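Local atomic coordinates of transcriptional activator II (Enterobacteria phage lambda, PDB entry 1ZS4), a protein that activates transcription from phage promoters for the repressor and integrase genes as a DNA-binding homotetramer, allowing the virus to establish latency. Residues A17-I22 with D47-F52; V34-D37 with R43-R46. All blocks are in the same frame, centred on the assembly; numbering follows the deposited sequence.

Interaction 1. Residues A17-I22 with D47-F52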
ATOM      1  N   ALA C  17       9.751 -26.474   2.822  1.00  8.85           N
ATOM      2  CA  ALA C  17       8.726 -26.951   1.894  1.00  9.93           C
ATOM      3  C   ALA C  17       8.861 -26.300   0.522  1.00 10.08           C
ATOM      4  O   ALA C  17       8.734 -26.966  -0.505  1.00  9.45           O
ATOM      5  CB  ALA C  17       7.338 -26.674   2.451  1.00 12.46           C
ATOM      6  N   LEU C  18       9.083 -24.990   0.511  1.00  8.10           N
ATOM      7  CA  LEU C  18       9.225 -24.286  -0.758  1.00  9.61           C
ATOM      8  C   LEU C  18      10.458 -24.746  -1.520  1.00  9.51           C
ATOM      9  O   LEU C  18      10.375 -25.046  -2.702  1.00  9.53           O
ATOM     10  CB  LEU C  18       9.306 -22.774  -0.524  1.00  8.97           C
ATOM     11  CG  LEU C  18       8.020 -22.078  -0.082  1.00  9.10           C
ATOM     12  CD1 LEU C  18       8.355 -20.621   0.247  1.00  8.32           C
ATOM     13  CD2 LEU C  18       6.945 -22.172  -1.169  1.00 12.00           C
ATOM     14  N   LEU C  19      11.599 -24.821  -0.845  1.00  9.78           N
ATOM     15  CA  LEU C  19      12.827 -25.228  -1.527  1.00  8.61           C
ATOM     16  C   LEU C  19      12.680 -26.656  -2.047  1.00 10.59           C
ATOM     17  O   LEU C  19      13.169 -26.972  -3.134  1.00 10.94           O
ATOM     18  CB  LEU C  19      14.034 -25.111  -0.593  1.00  8.13           C
ATOM     19  CG  LEU C  19      14.435 -23.669  -0.267  1.00  8.02           C
ATOM     20  CD1 LEU C  19      15.594 -23.657   0.713  1.00  9.29           C
ATOM     21  CD2 LEU C  19      14.827 -22.939  -1.559  1.00  6.84           C
ATOM     22  N   ASN C  20      12.003 -27.520  -1.291  1.00 12.07           N
ATOM     23  CA  ASN C  20      11.819 -28.897  -1.762  1.00 13.42           C
ATOM     24  C   ASN C  20      10.897 -28.955  -2.989  1.00 12.55           C
ATOM     25  O   ASN C  20      11.116 -29.759  -3.891  1.00 12.16           O
ATOM     26  CB  ASN C  20      11.251 -29.786  -0.650  1.00 17.75           C
ATOM     27  CG  ASN C  20      11.056 -31.223  -1.104  1.00 20.66           C
ATOM     28  OD1 ASN C  20      12.019 -31.904  -1.472  1.00 23.90           O
ATOM     29  ND2 ASN C  20       9.805 -31.690  -1.096  1.00 25.10           N
ATOM     30  N   LYS C  21       9.875 -28.104  -3.029  1.00 12.13           N
ATOM     31  CA  LYS C  21       8.967 -28.095  -4.173  1.00 12.25           C
ATOM     32  C   LYS C  21       9.731 -27.660  -5.422  1.00 12.22           C
ATOM     33  O   LYS C  21       9.560 -28.235  -6.501  1.00 12.98           O
ATOM     34  CB  LYS C  21       7.775 -27.178  -3.909  1.00 13.25           C
ATOM     35  CG  LYS C  21       6.682 -27.853  -3.076  1.00 17.04           C
ATOM     36  CD  LYS C  21       5.602 -26.857  -2.669  1.00 20.32           C
ATOM     37  CE  LYS C  21       4.339 -27.544  -2.138  1.00 24.31           C
ATOM     38  NZ  LYS C  21       3.438 -28.001  -3.255  1.00 25.47           N
ATOM     39  N   ILE C  22      10.586 -26.651  -5.286  1.00 13.03           N
ATOM     40  CA  ILE C  22      11.385 -26.207  -6.430  1.00 11.88           C
ATOM     41  C   ILE C  22      12.335 -27.332  -6.888  1.00 13.78           C
ATOM     42  O   ILE C  22      12.499 -27.586  -8.091  1.00 13.75           O
ATOM     43  CB  ILE C  22      12.241 -24.965  -6.070  1.00 13.77           C
ATOM     44  CG1 ILE C  22      11.338 -23.739  -5.870  1.00 12.56           C
ATOM     45  CG2 ILE C  22      13.281 -24.703  -7.173  1.00 12.96           C
ATOM     46  CD1 ILE C  22      12.080 -22.541  -5.285  1.00 11.20           C
ATOM     47  N   ASP C  47      18.241 -15.157  -1.981  1.00 13.04           N
ATOM     48  CA  ASP C  47      17.838 -13.769  -1.849  1.00 13.06           C
ATOM     49  C   ASP C  47      16.409 -13.465  -1.454  1.00 13.02           C
ATOM     50  O   ASP C  47      16.158 -12.414  -0.862  1.00 14.48           O
ATOM     51  CB  ASP C  47      18.135 -13.031  -3.165  1.00 13.17           C
ATOM     52  CG  ASP C  47      19.611 -13.042  -3.521  1.00 16.97           C
ATOM     53  OD1 ASP C  47      20.449 -13.181  -2.599  1.00 15.22           O
ATOM     54  OD2 ASP C  47      19.932 -12.905  -4.729  1.00 15.84           O
ATOM     55  N   TRP C  48      15.476 -14.358  -1.778  1.00 12.70           N
ATOM     56  CA  TRP C  48      14.060 -14.100  -1.509  1.00 11.04           C
ATOM     57  C   TRP C  48      13.266 -15.127  -0.740  1.00 11.13           C
ATOM     58  O   TRP C  48      12.332 -14.773  -0.033  1.00 11.10           O
ATOM     59  CB  TRP C  48      13.312 -13.832  -2.824  1.00 12.58           C
ATOM     60  CG  TRP C  48      13.714 -12.546  -3.445  1.00 13.85           C
ATOM     61  CD1 TRP C  48      14.506 -12.372  -4.549  1.00 18.12           C
ATOM     62  CD2 TRP C  48      13.444 -11.239  -2.933  1.00 16.68           C
ATOM     63  NE1 TRP C  48      14.754 -11.029  -4.746  1.00 16.78           N
ATOM     64  CE2 TRP C  48      14.115 -10.313  -3.769  1.00 16.11           C
ATOM     65  CE3 TRP C  48      12.706 -10.758  -1.844  1.00 15.55           C
ATOM     66  CZ2 TRP C  48      14.070  -8.935  -3.546  1.00 17.84           C
ATOM     67  CZ3 TRP C  48      12.660  -9.386  -1.618  1.00 17.62           C
ATOM     68  CH2 TRP C  48      13.341  -8.488  -2.468  1.00 16.31           C
ATOM     69  N   ILE C  49      13.594 -16.403  -0.903  1.00 10.30           N
ATOM     70  CA  ILE C  49      12.845 -17.420  -0.193  1.00 10.31           C
ATOM     71  C   ILE C  49      12.864 -17.185   1.325  1.00  9.94           C
ATOM     72  O   ILE C  49      11.837 -17.364   1.994  1.00  9.89           O
ATOM     73  CB  ILE C  49      13.363 -18.819  -0.582  1.00 11.62           C
ATOM     74  CG1 ILE C  49      12.939 -19.125  -2.024  1.00 12.91           C
ATOM     75  CG2 ILE C  49      12.845 -19.861   0.383  1.00 11.09           C
ATOM     76  CD1 ILE C  49      11.427 -19.335  -2.189  1.00 14.13           C
ATOM     77  N   PRO C  50      14.016 -16.776   1.902  1.00 10.77           N
ATOM     78  CA  PRO C  50      13.970 -16.549   3.352  1.00 10.32           C
ATOM     79  C   PRO C  50      12.933 -15.469   3.723  1.00 11.80           C
ATOM     80  O   PRO C  50      12.187 -15.610   4.708  1.00 13.05           O
ATOM     81  CB  PRO C  50      15.392 -16.096   3.671  1.00 10.02           C
ATOM     82  CG  PRO C  50      16.228 -16.915   2.689  1.00  9.59           C
ATOM     83  CD  PRO C  50      15.408 -16.791   1.406  1.00 11.06           C
ATOM     84  N   LYS C  51      12.889 -14.392   2.939  1.00 11.00           N
ATOM     85  CA  LYS C  51      11.955 -13.294   3.221  1.00 11.91           C
ATOM     86  C   LYS C  51      10.517 -13.707   2.963  1.00 11.78           C
ATOM     87  O   LYS C  51       9.642 -13.448   3.793  1.00 13.52           O
ATOM     88  CB  LYS C  51      12.307 -12.053   2.385  1.00 13.16           C
ATOM     89  CG  LYS C  51      13.627 -11.395   2.786  1.00 15.37           C
ATOM     90  CD  LYS C  51      14.002 -10.260   1.828  1.00 18.86           C
ATOM     91  CE  LYS C  51      15.295  -9.553   2.264  1.00 20.34           C
ATOM     92  NZ  LYS C  51      15.640  -8.434   1.331  1.00 25.09           N
ATOM     93  N   PHE C  52      10.282 -14.345   1.821  1.00 10.53           N
ATOM     94  CA  PHE C  52       8.960 -14.831   1.440  1.00 12.63           C
ATOM     95  C   PHE C  52       8.471 -15.775   2.541  1.00 12.50           C
ATOM     96  O   PHE C  52       7.290 -15.760   2.931  1.00 11.06           O
ATOM     97  CB  PHE C  52       9.021 -15.651   0.139  1.00 14.30           C
ATOM     98  CG  PHE C  52       9.260 -14.846  -1.126  1.00 19.20           C
ATOM     99  CD1 PHE C  52       9.670 -15.500  -2.299  1.00 20.35           C
ATOM    100  CD2 PHE C  52       9.061 -13.472  -1.167  1.00 18.07           C
ATOM    101  CE1 PHE C  52       9.881 -14.787  -3.499  1.00 21.61           C
ATOM    102  CE2 PHE C  52       9.266 -12.744  -2.364  1.00 20.06           C
ATOM    103  CZ  PHE C  52       9.677 -13.408  -3.528  1.00 19.70           C
TER
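The seam between helix 7-25 and helix 49-59, which flank the predicted helix-turn-helix in sequence, is made by Leu18 and Leu19 packing on Ile49, a purely apolar helix-helix contact in the all-helical DNA-binding part of the protein. The CA atoms of the two helices come nearest at Leu18 and Ile49, 7.8 Å apart. Ile49 divides its two branches between the leucines. Its CD1 reaches CD1 of Leu18 at 4.1 Å, the two side chains meeting at a slant. Its CG2 meets CD2 of Leu19, also at 4.1 Å, and lies 4.2 Å from CG of the same residue; here the two side chains lie alongside, pointing opposite ways. The split follows from the first torsion of Ile49 (chi1 -71°), which sets CG1 beside the backbone N while CG2 stands anti to that nitrogen. Leu18 points toward helix 49-59 as it leaves its backbone, whereas Leu19 sets off at an angle and comes close with its outer end. Trp48 occupies the N-cap position, and Phe52 N donates to Trp48 O at 2.8 Å in the first turn. Trp48 CB lies over one face of the Phe52 ring, 3.6 Å above its plane and displaced toward the rim. Beyond this seam, Trp61 of the second subunit packs on Leu18, and Phe52 of that subunit stacks on the Phe52 ring described here. Leu18 and Ile49 are buried and Leu19 only partly so; with no hydrogen bond between the segments, cohesion here rests on van der Waals packing of aliphatic branches and removal of hydrocarbon from water, without directional polar links.

Interaction 2. Residues V34-D37 with R43-R46; sequences VGVD and RWKR. With nucleotides of chain B; nucleotides of chain A.
Trp44 of helix 38-47 meets Val34 and Val36 in the turn of the predicted helix-turn-helix motif, while neighbouring Arg43 reads the DNA. The far end of the six-membered ring does the touching: CZ2 lies 4.1 Å from Val36 CG1, and CH2 is 4.1 Å from Val34 CG1. Both methyls come at a slant. On the five-membered ring, NE1 is hydrogen-bonded to a DNA phosphate, and Trp48 of the same chain meets the indole edge-to-face.

From its CB, Arg43 runs out extended along DT9 of chain A: CG lies 4.1 Å from the C7 methyl of that base, and NE 4.0 Å from the same methyl. At CZ the guanidinium opens out, with C5 of DT9 of chain A 3.4 Å above its plane, over one face and offset toward the rim. At the tip, NH1 donates to O6 of DG10 of chain A at 3.0 Å, nearly straight at 171°, and NH2 donates to N7 of that base at 2.8 Å (156°), N7 lying at the guanidinium edge, in its plane. Across the motif, the backbone N of Asp37 donates to OP2 of DG18 of chain B at 2.9 Å, while Asp37 OD1 caps Ser39 N at the start of helix 38-47. The two bonds to O6 and N7 are the bidentate arginine-guanine pairing of the major groove and hold the guanidinium against rotation; the apolar turn packing and phosphate bonds are consistent with holding the recognition helix against the DNA.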
ATOM      1  N   VAL C  34       7.883 -20.074 -14.437  1.00 14.46           N
ATOM      2  CA  VAL C  34       7.753 -18.735 -13.871  1.00 13.29           C
ATOM      3  C   VAL C  34       8.054 -17.651 -14.888  1.00 15.03           C
ATOM      4  O   VAL C  34       7.501 -16.552 -14.829  1.00 17.41           O
ATOM      5  CB  VAL C  34       8.683 -18.580 -12.661  1.00 12.77           C
ATOM      6  CG1 VAL C  34       8.738 -17.117 -12.203  1.00 13.12           C
ATOM      7  CG2 VAL C  34       8.173 -19.466 -11.541  1.00 13.20           C
ATOM      8  N   GLY C  35       8.934 -17.961 -15.825  1.00 13.20           N
ATOM      9  CA  GLY C  35       9.281 -16.985 -16.833  1.00 14.58           C
ATOM     10  C   GLY C  35      10.528 -16.161 -16.557  1.00 14.23           C
ATOM     11  O   GLY C  35      10.567 -14.976 -16.889  1.00 16.56           O
ATOM     12  N   VAL C  36      11.531 -16.763 -15.915  1.00 12.25           N
ATOM     13  CA  VAL C  36      12.801 -16.083 -15.652  1.00 11.49           C
ATOM     14  C   VAL C  36      13.884 -17.122 -15.932  1.00  9.21           C
ATOM     15  O   VAL C  36      13.577 -18.280 -16.207  1.00 11.82           O
ATOM     16  CB  VAL C  36      12.937 -15.594 -14.178  1.00 12.14           C
ATOM     17  CG1 VAL C  36      11.894 -14.517 -13.871  1.00 13.28           C
ATOM     18  CG2 VAL C  36      12.770 -16.772 -13.226  1.00 13.73           C
ATOM     19  N   ASP C  37      15.145 -16.720 -15.866  1.00 11.24           N
ATOM     20  CA  ASP C  37      16.229 -17.670 -16.131  1.00  9.73           C
ATOM     21  C   ASP C  37      16.420 -18.596 -14.941  1.00 10.20           C
ATOM     22  O   ASP C  37      16.039 -18.256 -13.821  1.00  9.16           O
ATOM     23  CB  ASP C  37      17.537 -16.927 -16.398  1.00 11.40           C
ATOM     24  CG  ASP C  37      18.586 -17.821 -17.034  1.00 12.43           C
ATOM     25  OD1 ASP C  37      19.480 -18.325 -16.336  1.00 11.97           O
ATOM     26  OD2 ASP C  37      18.512 -18.027 -18.256  1.00 11.89           O
ATOM     27  N   ARG C  43      19.170 -18.046  -7.616  1.00  8.54           N
ATOM     28  CA  ARG C  43      19.505 -16.958  -6.709  1.00  9.00           C
ATOM     29  C   ARG C  43      18.382 -16.583  -5.754  1.00  9.62           C
ATOM     30  O   ARG C  43      18.647 -16.191  -4.613  1.00  8.74           O
ATOM     31  CB  ARG C  43      19.998 -15.745  -7.509  1.00 10.56           C
ATOM     32  CG  ARG C  43      21.432 -15.976  -8.003  1.00 12.77           C
ATOM     33  CD  ARG C  43      21.984 -14.938  -8.982  1.00 15.76           C
ATOM     34  NE  ARG C  43      23.441 -15.105  -9.038  1.00 16.98           N
ATOM     35  CZ  ARG C  43      24.155 -15.324 -10.138  1.00 16.56           C
ATOM     36  NH1 ARG C  43      23.562 -15.397 -11.325  1.00 15.61           N
ATOM     37  NH2 ARG C  43      25.472 -15.502 -10.033  1.00 16.24           N
ATOM     38  N   TRP C  44      17.135 -16.722  -6.200  1.00  9.38           N
ATOM     39  CA  TRP C  44      15.997 -16.395  -5.346  1.00  8.85           C
ATOM     40  C   TRP C  44      15.984 -17.288  -4.098  1.00  9.68           C
ATOM     41  O   TRP C  44      15.518 -16.859  -3.047  1.00 10.14           O
ATOM     42  CB  TRP C  44      14.665 -16.554  -6.088  1.00  9.41           C
ATOM     43  CG  TRP C  44      14.353 -15.509  -7.148  1.00  9.14           C
ATOM     44  CD1 TRP C  44      15.161 -14.497  -7.580  1.00 11.08           C
ATOM     45  CD2 TRP C  44      13.165 -15.450  -7.951  1.00  9.50           C
ATOM     46  NE1 TRP C  44      14.554 -13.812  -8.624  1.00  9.81           N
ATOM     47  CE2 TRP C  44      13.327 -14.378  -8.866  1.00  9.94           C
ATOM     48  CE3 TRP C  44      11.978 -16.200  -7.984  1.00  9.34           C
ATOM     49  CZ2 TRP C  44      12.343 -14.041  -9.810  1.00  9.98           C
ATOM     50  CZ3 TRP C  44      11.000 -15.869  -8.919  1.00  8.58           C
ATOM     51  CH2 TRP C  44      11.192 -14.792  -9.822  1.00  8.90           C
ATOM     52  N   LYS C  45      16.483 -18.517  -4.215  1.00  9.51           N
ATOM     53  CA  LYS C  45      16.527 -19.432  -3.066  1.00 10.07           C
ATOM     54  C   LYS C  45      17.274 -18.793  -1.905  1.00  9.86           C
ATOM     55  O   LYS C  45      16.966 -19.034  -0.734  1.00 10.22           O
ATOM     56  CB  LYS C  45      17.239 -20.739  -3.459  1.00  6.23           C
ATOM     57  CG  LYS C  45      16.546 -21.504  -4.569  1.00  9.37           C
ATOM     58  CD  LYS C  45      17.382 -22.699  -4.996  1.00  7.52           C
ATOM     59  CE  LYS C  45      16.747 -23.424  -6.161  1.00  7.65           C
ATOM     60  NZ  LYS C  45      17.652 -24.479  -6.769  1.00 10.73           N
ATOM     61  N   ARG C  46      18.257 -17.968  -2.242  1.00  9.28           N
ATOM     62  CA  ARG C  46      19.094 -17.288  -1.269  1.00 11.74           C
ATOM     63  C   ARG C  46      18.602 -15.891  -0.936  1.00 12.09           C
ATOM     64  O   ARG C  46      18.535 -15.492   0.222  1.00 12.03           O
ATOM     65  CB  ARG C  46      20.522 -17.188  -1.817  1.00 12.18           C
ATOM     66  CG  ARG C  46      21.508 -16.364  -0.966  1.00 11.78           C
ATOM     67  CD  ARG C  46      22.779 -16.087  -1.777  1.00 17.06           C
ATOM     68  NE  ARG C  46      22.462 -15.166  -2.868  1.00 19.53           N
ATOM     69  CZ  ARG C  46      23.170 -15.029  -3.983  1.00 20.79           C
ATOM     70  NH1 ARG C  46      24.267 -15.758  -4.180  1.00 20.59           N
ATOM     71  NH2 ARG C  46      22.766 -14.165  -4.905  1.00 21.05           N
TER
ATOM     72  P    DG B  18      15.678 -13.018 -16.783  1.00 12.64           P
ATOM     73  OP1  DG B  18      14.446 -13.230 -17.570  1.00 13.73           O
ATOM     74  OP2  DG B  18      16.044 -14.004 -15.718  1.00 12.34           O
ATOM     75  O5'  DG B  18      16.892 -12.992 -17.820  1.00 12.18           O
ATOM     76  C5'  DG B  18      16.836 -12.112 -18.936  1.00 12.86           C
ATOM     77  C4'  DG B  18      17.906 -12.445 -19.952  1.00 13.54           C
ATOM     78  O4'  DG B  18      19.218 -12.168 -19.399  1.00 13.79           O
ATOM     79  C3'  DG B  18      17.963 -13.906 -20.385  1.00 13.38           C
ATOM     80  O3'  DG B  18      18.345 -13.951 -21.763  1.00 15.81           O
ATOM     81  C2'  DG B  18      18.946 -14.516 -19.399  1.00 13.39           C
ATOM     82  C1'  DG B  18      19.925 -13.377 -19.129  1.00 11.92           C
ATOM     83  N9   DG B  18      20.407 -13.312 -17.749  1.00 11.42           N
ATOM     84  C8   DG B  18      19.682 -13.555 -16.601  1.00 11.30           C
ATOM     85  N7   DG B  18      20.396 -13.447 -15.512  1.00 10.08           N
ATOM     86  C5   DG B  18      21.667 -13.103 -15.967  1.00 11.46           C
ATOM     87  C6   DG B  18      22.874 -12.853 -15.249  1.00 12.62           C
ATOM     88  O6   DG B  18      23.074 -12.877 -14.017  1.00 10.37           O
ATOM     89  N1   DG B  18      23.921 -12.547 -16.107  1.00 12.87           N
ATOM     90  C2   DG B  18      23.832 -12.476 -17.472  1.00 12.93           C
ATOM     91  N2   DG B  18      24.969 -12.168 -18.115  1.00 14.23           N
ATOM     92  N3   DG B  18      22.719 -12.695 -18.155  1.00 12.34           N
ATOM     93  C4   DG B  18      21.683 -13.007 -17.344  1.00 12.54           C
TER
ATOM     94  P    DT A   9      26.843 -21.014  -5.856  1.00 20.79           P
ATOM     95  OP1  DT A   9      27.802 -21.384  -4.785  1.00 22.93           O
ATOM     96  OP2  DT A   9      25.639 -20.221  -5.519  1.00 20.76           O
ATOM     97  O5'  DT A   9      27.651 -20.242  -6.997  1.00 21.96           O
ATOM     98  C5'  DT A   9      28.705 -20.920  -7.657  1.00 23.90           C
ATOM     99  C4'  DT A   9      29.414 -20.044  -8.664  1.00 23.41           C
ATOM    100  O4'  DT A   9      28.699 -20.020  -9.931  1.00 22.71           O
ATOM    101  C3'  DT A   9      29.543 -18.573  -8.260  1.00 24.10           C
ATOM    102  O3'  DT A   9      30.740 -18.087  -8.867  1.00 27.65           O
ATOM    103  C2'  DT A   9      28.304 -17.943  -8.880  1.00 24.07           C
ATOM    104  C1'  DT A   9      28.227 -18.706 -10.194  1.00 20.10           C
ATOM    105  N1   DT A   9      26.949 -18.795 -10.925  1.00 17.19           N
ATOM    106  C2   DT A   9      27.000 -18.866 -12.306  1.00 17.32           C
ATOM    107  O2   DT A   9      28.035 -18.839 -12.949  1.00 16.23           O
ATOM    108  N3   DT A   9      25.783 -18.979 -12.916  1.00 14.91           N
ATOM    109  C4   DT A   9      24.551 -19.035 -12.310  1.00 14.03           C
ATOM    110  O4   DT A   9      23.545 -19.170 -12.998  1.00 13.43           O
ATOM    111  C5   DT A   9      24.564 -18.938 -10.868  1.00 12.08           C
ATOM    112  C7   DT A   9      23.264 -18.977 -10.125  1.00 14.65           C
ATOM    113  C6   DT A   9      25.748 -18.820 -10.254  1.00 14.23           C
ATOM    114  P    DG A  10      31.335 -16.643  -8.492  1.00 26.85           P
ATOM    115  OP1  DG A  10      32.594 -16.926  -7.769  1.00 29.58           O
ATOM    116  OP2  DG A  10      30.337 -15.722  -7.899  1.00 27.92           O
ATOM    117  O5'  DG A  10      31.741 -16.102  -9.930  1.00 27.69           O
ATOM    118  C5'  DG A  10      32.499 -16.932 -10.805  1.00 27.23           C
ATOM    119  C4'  DG A  10      32.710 -16.256 -12.140  1.00 26.09           C
ATOM    120  O4'  DG A  10      31.497 -16.323 -12.935  1.00 25.46           O
ATOM    121  C3'  DG A  10      33.016 -14.766 -12.005  1.00 28.18           C
ATOM    122  O3'  DG A  10      33.861 -14.374 -13.094  1.00 30.51           O
ATOM    123  C2'  DG A  10      31.632 -14.136 -12.054  1.00 25.17           C
ATOM    124  C1'  DG A  10      30.920 -15.031 -13.060  1.00 23.53           C
ATOM    125  N9   DG A  10      29.470 -15.170 -12.940  1.00 18.82           N
ATOM    126  C8   DG A  10      28.731 -15.281 -11.789  1.00 18.93           C
ATOM    127  N7   DG A  10      27.453 -15.431 -12.013  1.00 18.06           N
ATOM    128  C5   DG A  10      27.341 -15.405 -13.396  1.00 17.04           C
ATOM    129  C6   DG A  10      26.201 -15.525 -14.228  1.00 17.69           C
ATOM    130  O6   DG A  10      25.019 -15.671 -13.897  1.00 16.66           O
ATOM    131  N1   DG A  10      26.539 -15.457 -15.578  1.00 17.69           N
ATOM    132  C2   DG A  10      27.815 -15.286 -16.062  1.00 16.91           C
ATOM    133  N2   DG A  10      27.936 -15.243 -17.404  1.00 19.04           N
ATOM    134  N3   DG A  10      28.885 -15.165 -15.295  1.00 16.44           N
ATOM    135  C4   DG A  10      28.579 -15.238 -13.983  1.00 18.78           C
TER

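How the interactions relate
Interaction 2 is nested along the chain inside the loop closed by interaction 1, and their centres lie 10 Å apart. The 17-22/47-52 contact is buried and wholly apolar, joining the helices before and after the predicted helix-turn-helix; the 34-37/43-46 contact is partly buried, lies within that predicted motif and adds polar bonds to DNA. Helix 38-47 links them: a probable hydrogen bond joins Ile49 N to Trp44 O at 2.9 Å, and Lys45 packs on Leu19 and Ile22. Both contacts also touch the second subunit. Both are apolar between their own segments; interaction 2 differs in that its polar groups turn outward to guanine and phosphate.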